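PDB 7MX5: Tol-Pal system protein TolB from Acinetobacter baumannii, which serves as a periplasmic component of the Tol-Pal system, probably supporting outer membrane invagination during cell division and helping to maintain outer membrane integrity. Local coordinates for residues Ile17-Phe22 with Gly27-Val32; Leu36-Arg41 with Gly130-Arg135; Tyr97-Leu102 with Ser118-Gln123. One frame throughout, in Å; residues are numbered along the deposited sequence.

Contact 1: Ile17-Phe22 with Gly27-Val32; sequences IAIVPF and GLYPIV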
# COMPACT_ATOMS: atom_id res chain seq x y z
N ILE A 17 -22.42 -8.19 -5.25
CA ILE A 17 -22.83 -8.08 -3.86
C ILE A 17 -23.88 -6.99 -3.77
O ILE A 17 -23.57 -5.80 -3.90
CB ILE A 17 -21.65 -7.78 -2.93
CG1 ILE A 17 -20.52 -8.79 -3.14
CG2 ILE A 17 -22.10 -7.78 -1.47
CD1 ILE A 17 -19.23 -8.41 -2.46
N ALA A 18 -25.13 -7.38 -3.54
CA ALA A 18 -26.19 -6.42 -3.30
C ALA A 18 -26.06 -5.86 -1.89
O ALA A 18 -25.86 -6.61 -0.93
CB ALA A 18 -27.56 -7.06 -3.50
N ILE A 19 -26.18 -4.54 -1.76
CA ILE A 19 -26.12 -3.88 -0.47
C ILE A 19 -27.38 -3.03 -0.33
O ILE A 19 -27.52 -2.00 -0.99
CB ILE A 19 -24.84 -3.03 -0.30
CG1 ILE A 19 -24.92 -2.16 0.96
CG2 ILE A 19 -24.56 -2.19 -1.55
CD1 ILE A 19 -23.76 -1.22 1.11
N VAL A 20 -28.30 -3.48 0.51
CA VAL A 20 -29.55 -2.74 0.71
C VAL A 20 -29.24 -1.47 1.50
O VAL A 20 -28.52 -1.54 2.52
CB VAL A 20 -30.57 -3.60 1.45
CG1 VAL A 20 -31.79 -2.78 1.82
CG2 VAL A 20 -30.97 -4.80 0.59
N PRO A 21 -29.72 -0.30 1.07
CA PRO A 21 -29.54 0.92 1.87
C PRO A 21 -30.00 0.73 3.31
O PRO A 21 -31.14 0.35 3.56
CB PRO A 21 -30.41 1.96 1.15
CG PRO A 21 -30.53 1.46 -0.25
CD PRO A 21 -30.24 -0.02 -0.28
N PHE A 22 -29.10 0.98 4.26
CA PHE A 22 -29.43 0.79 5.66
C PHE A 22 -30.48 1.81 6.08
O PHE A 22 -30.40 2.99 5.73
CB PHE A 22 -28.18 0.94 6.54
CG PHE A 22 -26.99 0.14 6.07
CD1 PHE A 22 -27.13 -0.98 5.27
CD2 PHE A 22 -25.71 0.52 6.46
CE1 PHE A 22 -26.03 -1.70 4.85
CE2 PHE A 22 -24.60 -0.20 6.05
CZ PHE A 22 -24.76 -1.31 5.24
N GLY A 27 -24.78 7.77 5.98
CA GLY A 27 -23.78 7.90 4.94
C GLY A 27 -22.77 6.77 4.94
O GLY A 27 -21.70 6.92 4.35
N LEU A 28 -23.09 5.65 5.59
CA LEU A 28 -22.15 4.56 5.77
C LEU A 28 -22.14 3.62 4.57
O LEU A 28 -21.08 3.30 4.03
CB LEU A 28 -22.50 3.79 7.05
CG LEU A 28 -21.51 2.82 7.69
CD1 LEU A 28 -21.58 1.44 7.05
CD2 LEU A 28 -20.11 3.37 7.62
N TYR A 29 -23.32 3.16 4.15
CA TYR A 29 -23.38 2.13 3.12
C TYR A 29 -22.84 2.57 1.75
O TYR A 29 -22.32 1.69 1.04
CB TYR A 29 -24.82 1.59 3.01
CG TYR A 29 -25.76 2.34 2.09
CD1 TYR A 29 -25.79 2.07 0.72
CD2 TYR A 29 -26.63 3.30 2.58
CE1 TYR A 29 -26.65 2.75 -0.12
CE2 TYR A 29 -27.50 3.98 1.75
CZ TYR A 29 -27.50 3.70 0.40
OH TYR A 29 -28.36 4.38 -0.43
N PRO A 30 -22.94 3.83 1.32
CA PRO A 30 -22.26 4.19 0.06
C PRO A 30 -20.76 3.99 0.12
O PRO A 30 -20.15 3.62 -0.89
CB PRO A 30 -22.63 5.66 -0.15
CG PRO A 30 -23.80 5.91 0.71
CD PRO A 30 -23.74 4.95 1.84
N ILE A 31 -20.14 4.23 1.28
CA ILE A 31 -18.72 3.96 1.43
C ILE A 31 -18.44 2.46 1.31
O ILE A 31 -17.46 2.05 0.68
CB ILE A 31 -18.21 4.52 2.77
CG1 ILE A 31 -18.29 6.05 2.77
CG2 ILE A 31 -16.79 4.05 3.06
CD1 ILE A 31 -18.04 6.67 4.13
N VAL A 32 -19.30 1.63 1.91
CA VAL A 32 -19.13 0.19 1.81
C VAL A 32 -19.32 -0.28 0.37
O VAL A 32 -18.54 -1.09 -0.14
CB VAL A 32 -20.10 -0.53 2.77
CG1 VAL A 32 -20.01 -2.04 2.58
CG2 VAL A 32 -19.80 -0.14 4.21
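Tyr29 is held between Pro21, Phe22 and Ile19, each of which meets a different part of it. Its CG lies between the backbone N and the carbonyl carbon (chi1 88°), which directs the ring against the chain leaving strand 16-19. Pro21 CA sits over one face, 3.6 Å from the centroid of the Tyr29 ring in a CH-pi contact, while Pro30 CD rests on the opposite face nearer the rim. Farther out, Pro21 CB packs against Tyr29 CZ at 3.5 Å.

Phe22 takes the base of the tyrosine. Tyr29 CB stands above the middle of the Phe22 ring, 3.6 Å from its centroid, and the edge of the Tyr29 ring is turned to the same aromatic in an edge-to-face pair with centroids 5.8 Å apart and planes at 55°. Leu28 CD1 closes on the rim of Phe22, in its plane, at 3.6 Å from CE2.

Ile19 works from the strand. Its extended side chain brings CD1 to the edge of the Tyr29 ring, 3.6 Å from Tyr29 CB, and on to Val32 CB at 4.1 Å. Leu28 and Val32 also touch helix 110-126. Strand 16-19, helix 29-37 and the parallel neighbouring strand 43-45 form a beta-alpha-beta unit, and the contact seats the end of the first strand and the loop after it on the helix of that unit.

Contact 2: Leu36-Arg41 with Gly130-Arg135; sequences LNRSGR and GDFSGR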
# COMPACT_ATOMS: atom_id res chain seq x y z
N LEU A 36 -16.38 -2.18 -1.79
CA LEU A 36 -16.57 -3.48 -2.43
C LEU A 36 -16.34 -3.40 -3.93
O LEU A 36 -15.86 -4.36 -4.54
CB LEU A 36 -17.98 -4.00 -2.14
CG LEU A 36 -18.27 -4.37 -0.68
CD1 LEU A 36 -19.47 -5.29 -0.58
CD2 LEU A 36 -17.04 -5.01 -0.03
N ASN A 37 -16.65 -2.26 -4.55
CA ASN A 37 -16.41 -2.07 -5.97
C ASN A 37 -14.95 -1.79 -6.29
O ASN A 37 -14.57 -1.84 -7.47
CB ASN A 37 -17.28 -0.94 -6.52
CG ASN A 37 -18.63 -1.44 -7.00
OD1 ASN A 37 -18.72 -2.19 -7.97
ND2 ASN A 37 -19.69 -1.01 -6.33
N ARG A 38 -14.12 -1.50 -5.29
CA ARG A 38 -12.68 -1.34 -5.49
C ARG A 38 -11.88 -2.46 -4.84
O ARG A 38 -10.67 -2.31 -4.63
CB ARG A 38 -12.23 0.03 -4.98
CG ARG A 38 -12.15 0.18 -3.46
CD ARG A 38 -11.44 1.48 -3.09
NE ARG A 38 -11.66 1.86 -1.70
CZ ARG A 38 -10.80 1.67 -0.72
NH1 ARG A 38 -9.63 1.08 -0.93
NH2 ARG A 38 -11.10 2.07 0.51
N SER A 39 -12.52 -3.59 -4.55
CA SER A 39 -11.86 -4.73 -3.94
C SER A 39 -11.02 -5.53 -4.93
O SER A 39 -10.22 -6.36 -4.49
CB SER A 39 -12.90 -5.66 -3.30
OG SER A 39 -13.69 -6.30 -4.29
N GLY A 40 -11.19 -5.32 -6.23
CA GLY A 40 -10.51 -6.12 -7.22
C GLY A 40 -11.03 -7.53 -7.38
O GLY A 40 -10.52 -8.27 -8.23
N ARG A 41 -12.04 -7.92 -6.60
CA ARG A 41 -12.59 -9.26 -6.66
C ARG A 41 -14.11 -9.30 -6.72
O ARG A 41 -14.67 -10.38 -6.92
CB ARG A 41 -12.13 -10.09 -5.44
CG ARG A 41 -10.84 -10.84 -5.65
CD ARG A 41 -10.76 -12.04 -4.71
NE ARG A 41 -12.04 -12.71 -4.58
CZ ARG A 41 -12.19 -14.00 -4.33
NH1 ARG A 41 -11.15 -14.80 -4.19
NH2 ARG A 41 -13.42 -14.51 -4.24
N GLY A 130 -9.18 -7.95 4.69
CA GLY A 130 -9.41 -6.79 3.86
C GLY A 130 -8.40 -5.69 4.13
O GLY A 130 -7.80 -5.60 5.20
N ASP A 131 -8.21 -4.84 3.12
CA ASP A 131 -7.23 -3.76 3.21
C ASP A 131 -7.85 -2.40 2.92
O ASP A 131 -7.12 -1.45 2.60
CB ASP A 131 -6.05 -4.02 2.26
CG ASP A 131 -4.89 -4.70 2.96
OD1 ASP A 131 -4.88 -4.74 4.20
OD2 ASP A 131 -3.99 -5.20 2.25
N PHE A 132 -9.18 -2.28 3.01
CA PHE A 132 -9.80 -0.97 2.87
C PHE A 132 -9.45 -0.07 4.05
O PHE A 132 -9.25 1.14 3.89
CB PHE A 132 -11.31 -1.12 2.73
CG PHE A 132 -11.72 -2.05 1.63
CD1 PHE A 132 -11.45 -1.73 0.31
CD2 PHE A 132 -12.35 -3.24 1.91
CE1 PHE A 132 -11.81 -2.58 -0.71
CE2 PHE A 132 -12.72 -4.10 0.89
CZ PHE A 132 -12.45 -3.77 -0.42
N SER A 133 -9.36 -0.65 5.25
CA SER A 133 -8.73 0.03 6.36
C SER A 133 -7.21 -0.02 6.19
O SER A 133 -6.66 -0.99 5.67
CB SER A 133 -9.13 -0.60 7.69
OG SER A 133 -10.54 -0.63 7.83
N GLY A 134 -6.55 1.03 6.64
CA GLY A 134 -5.12 1.17 6.47
C GLY A 134 -4.76 2.49 5.82
O GLY A 134 -5.61 3.23 5.32
N ARG A 135 -3.46 2.78 5.83
CA ARG A 135 -2.95 4.06 5.39
C ARG A 135 -1.85 3.87 4.36
O ARG A 135 -1.16 2.84 4.35
CB ARG A 135 -2.43 4.88 6.58
CG ARG A 135 -3.43 5.01 7.71
CD ARG A 135 -4.33 6.21 7.51
NE ARG A 135 -3.64 7.46 7.81
CZ ARG A 135 -4.14 8.67 7.62
NH1 ARG A 135 -5.35 8.84 7.11
NH2 ARG A 135 -3.41 9.73 7.93
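Ser39 OG is gripped from two sides on the helix 29-37 end of the contact, while its CB presses on Phe132. The hydroxyl donates to Leu36 O at 2.9 Å, tilted 27° out of the carbonyl plane, and accepts from Arg41 N at 3.3 Å with an N-H...O angle of 163°. The second bond makes an ST turn, which shapes the chain just after the helix. The contact joins the amino-terminal alpha/beta domain to the linker that runs from helix 110-126 into strand 135-141 of the beta-propeller.

Phe132 supplies nearly all of the linker's side of the interface, and it meets its partners with its rim. Ser39 CB lies in the plane of the ring, 3.5 Å from Phe132 CZ. Farther round the same edge, Phe132 CD1 comes over one face of the Arg38 guanidinium, 3.6 Å from Arg38 CZ. Arg38 NH1 lies near the plane of the Phe132 ring, and the two planes are 87° apart; the cation therefore meets the ring's edge, and this is not a cation-pi stack. Arg38 reaches this place with a chain extended from CG to NE, its CG packing along the way 3.9 Å from Phe132 CE1.

Asp35 offsets the buried charge of Arg38 through a salt bridge to NH2 and, together with Thr157 on NH1, probably fixes the rotation of the guanidinium. The linker is held as well: Asp119 of helix 110-126 accepts the backbone N-H groups of Phe132 and Ser133. Thr157 ties the two sides together, its OG1 hydrogen-bonded both to Arg38 NH1 and to Phe132 O.

Contact 3: Tyr97-Leu102 with Ser118-Gln123; sequences YLLNEL and SDAIYQ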
# COMPACT_ATOMS: atom_id res chain seq x y z
N TYR A 97 -26.14 -16.78 6.98
CA TYR A 97 -25.41 -15.54 7.20
C TYR A 97 -23.92 -15.82 7.30
O TYR A 97 -23.49 -16.68 8.08
CB TYR A 97 -25.90 -14.84 8.48
CG TYR A 97 -27.24 -14.16 8.33
CD1 TYR A 97 -27.37 -13.00 7.57
CD2 TYR A 97 -28.37 -14.66 8.95
CE1 TYR A 97 -28.59 -12.37 7.43
CE2 TYR A 97 -29.60 -14.04 8.82
CZ TYR A 97 -29.70 -12.89 8.06
OH TYR A 97 -30.91 -12.26 7.92
N LEU A 98 -23.13 -15.09 6.51
CA LEU A 98 -21.68 -15.14 6.64
C LEU A 98 -21.17 -14.18 7.70
O LEU A 98 -20.11 -14.42 8.29
CB LEU A 98 -21.02 -14.83 5.30
CG LEU A 98 -21.27 -15.85 4.18
CD1 LEU A 98 -20.38 -15.57 2.99
CD2 LEU A 98 -21.06 -17.27 4.70
N LEU A 99 -21.91 -13.10 7.96
CA LEU A 99 -21.57 -12.14 9.00
C LEU A 99 -22.84 -11.67 9.69
O LEU A 99 -23.88 -11.51 9.05
CB LEU A 99 -20.81 -10.93 8.44
CG LEU A 99 -19.46 -11.17 7.77
CD1 LEU A 99 -19.03 -9.93 7.00
CD2 LEU A 99 -18.40 -11.57 8.79
N ASN A 100 -22.74 -11.45 11.00
CA ASN A 100 -23.81 -10.83 11.78
C ASN A 100 -23.12 -10.09 12.93
O ASN A 100 -22.92 -10.65 14.01
CB ASN A 100 -24.82 -11.85 12.29
CG ASN A 100 -25.89 -11.22 13.18
OD1 ASN A 100 -26.69 -10.40 12.73
ND2 ASN A 100 -25.89 -11.60 14.45
N GLU A 101 -22.73 -8.85 12.67
CA GLU A 101 -21.84 -8.12 13.55
C GLU A 101 -22.42 -6.75 13.90
O GLU A 101 -23.22 -6.18 13.15
CB GLU A 101 -20.46 -7.93 12.91
CG GLU A 101 -19.79 -9.22 12.48
CD GLU A 101 -19.12 -9.95 13.63
OE1 GLU A 101 -19.15 -9.43 14.76
OE2 GLU A 101 -18.56 -11.04 13.40
N LEU A 102 -22.00 -6.24 15.05
CA LEU A 102 -22.27 -4.87 15.46
C LEU A 102 -20.94 -4.16 15.67
O LEU A 102 -20.03 -4.71 16.30
CB LEU A 102 -23.10 -4.81 16.75
CG LEU A 102 -23.50 -3.40 17.18
CD1 LEU A 102 -24.95 -3.12 16.84
CD2 LEU A 102 -23.23 -3.18 18.66
N SER A 118 -16.45 -3.17 5.28
CA SER A 118 -16.00 -3.73 4.01
C SER A 118 -14.86 -4.71 4.20
O SER A 118 -14.77 -5.70 3.46
CB SER A 118 -15.59 -2.61 3.06
OG SER A 118 -16.58 -1.60 2.99
N ASP A 119 -13.98 -4.46 5.17
CA ASP A 119 -12.90 -5.41 5.46
C ASP A 119 -13.46 -6.74 5.94
O ASP A 119 -12.93 -7.81 5.59
CB ASP A 119 -11.95 -4.82 6.49
CG ASP A 119 -10.85 -3.97 5.87
OD1 ASP A 119 -10.92 -3.72 4.65
OD2 ASP A 119 -9.93 -3.56 6.60
N ALA A 120 -14.53 -6.70 6.74
CA ALA A 120 -15.13 -7.94 7.23
C ALA A 120 -15.86 -8.68 6.12
O ALA A 120 -15.84 -9.91 6.07
CB ALA A 120 -16.07 -7.64 8.39
N ILE A 121 -16.52 -7.94 5.22
CA ILE A 121 -17.20 -8.57 4.09
C ILE A 121 -16.18 -9.25 3.18
O ILE A 121 -16.39 -10.39 2.74
CB ILE A 121 -18.03 -7.53 3.32
CG1 ILE A 121 -19.17 -7.00 4.20
CG2 ILE A 121 -18.59 -8.13 2.04
CD1 ILE A 121 -19.98 -5.90 3.54
N TYR A 122 -15.07 -8.57 2.90
CA TYR A 122 -14.04 -9.15 2.04
C TYR A 122 -13.46 -10.42 2.65
O TYR A 122 -13.28 -11.42 1.95
CB TYR A 122 -12.94 -8.11 1.81
CG TYR A 122 -11.85 -8.53 0.85
CD1 TYR A 122 -11.96 -8.27 -0.51
CD2 TYR A 122 -10.70 -9.16 1.30
CE1 TYR A 122 -10.97 -8.65 -1.39
CE2 TYR A 122 -9.70 -9.54 0.43
CZ TYR A 122 -9.84 -9.28 -0.92
OH TYR A 122 -8.84 -9.66 -1.79
N GLN A 123 -13.17 -10.40 3.95
CA GLN A 123 -12.60 -11.58 4.60
C GLN A 123 -13.59 -12.73 4.64
O GLN A 123 -13.20 -13.90 4.52
CB GLN A 123 -12.13 -11.22 6.01
CG GLN A 123 -11.31 -12.30 6.69
CD GLN A 123 -10.67 -11.81 7.98
OE1 GLN A 123 -11.36 -11.59 8.97
NE2 GLN A 123 -9.36 -11.64 7.96
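Leu99 turns its CG anti to the carbonyl carbon (chi1 -61°) and then extends to CD1 (chi2 167°), a path that carries this one methyl from strand 96-105 down onto the backbone of helix 110-126, at Ala120 and Ile121. There CD1 lies 3.3 Å from Ala120 O and 3.5 Å from Ala120 C, settling over one face of the peptide group between the two helix residues. On that face Ile121 N is 3.7 Å from Leu99 CD1. The other branch, CD2, approaches the same carbonyl oxygen more loosely, at 4.1 Å.

Two side chains flank the landing point. Ala120 CB points toward the strand and meets Leu99 CD1 at 4.0 Å; its short side chain probably lets the leucine come close to the helix backbone. Ile121 leaves the helix the other way, to pack on Val32 and Leu36 of helix 29-37, though its CG1 stays within 4.1 Å of Leu99 CD1. The contact is purely van der Waals.

Neighbouring residues widen the interface, with Leu99 also touching Ala124 and Ala120 touching Tyr87 of strand 83-91. A classic bulge, with Leu98 and Leu99 together opposite Leu89, turns the chain just before this part of the edge strand. The arrangement is that of a helix packed on one face of a mixed beta-sheet, as in an alpha/beta domain, with strand 96-105 at the sheet's margin.

In the fold
Contacts 1 and 3 lie on the same mixed sheet, one at its inner strand 16-19 and the other at its edge strand 96-105, and they meet where Val32 packs on Ser118. Both are apolar, but contact 1 is a buried aromatic cluster whereas contact 3 is smaller, partly buried and rests on a single leucine methyl. Contact 2 shares helix 29-37 with contact 1, Leu36 meeting Ile17, and lies nearest the centre of the chain. Placed between the two domains, it is buried yet rich in polar groups. Helix 110-126 serves contact 3 and also holds the linker of contact 2, and so connects sheet packing with the domain junction.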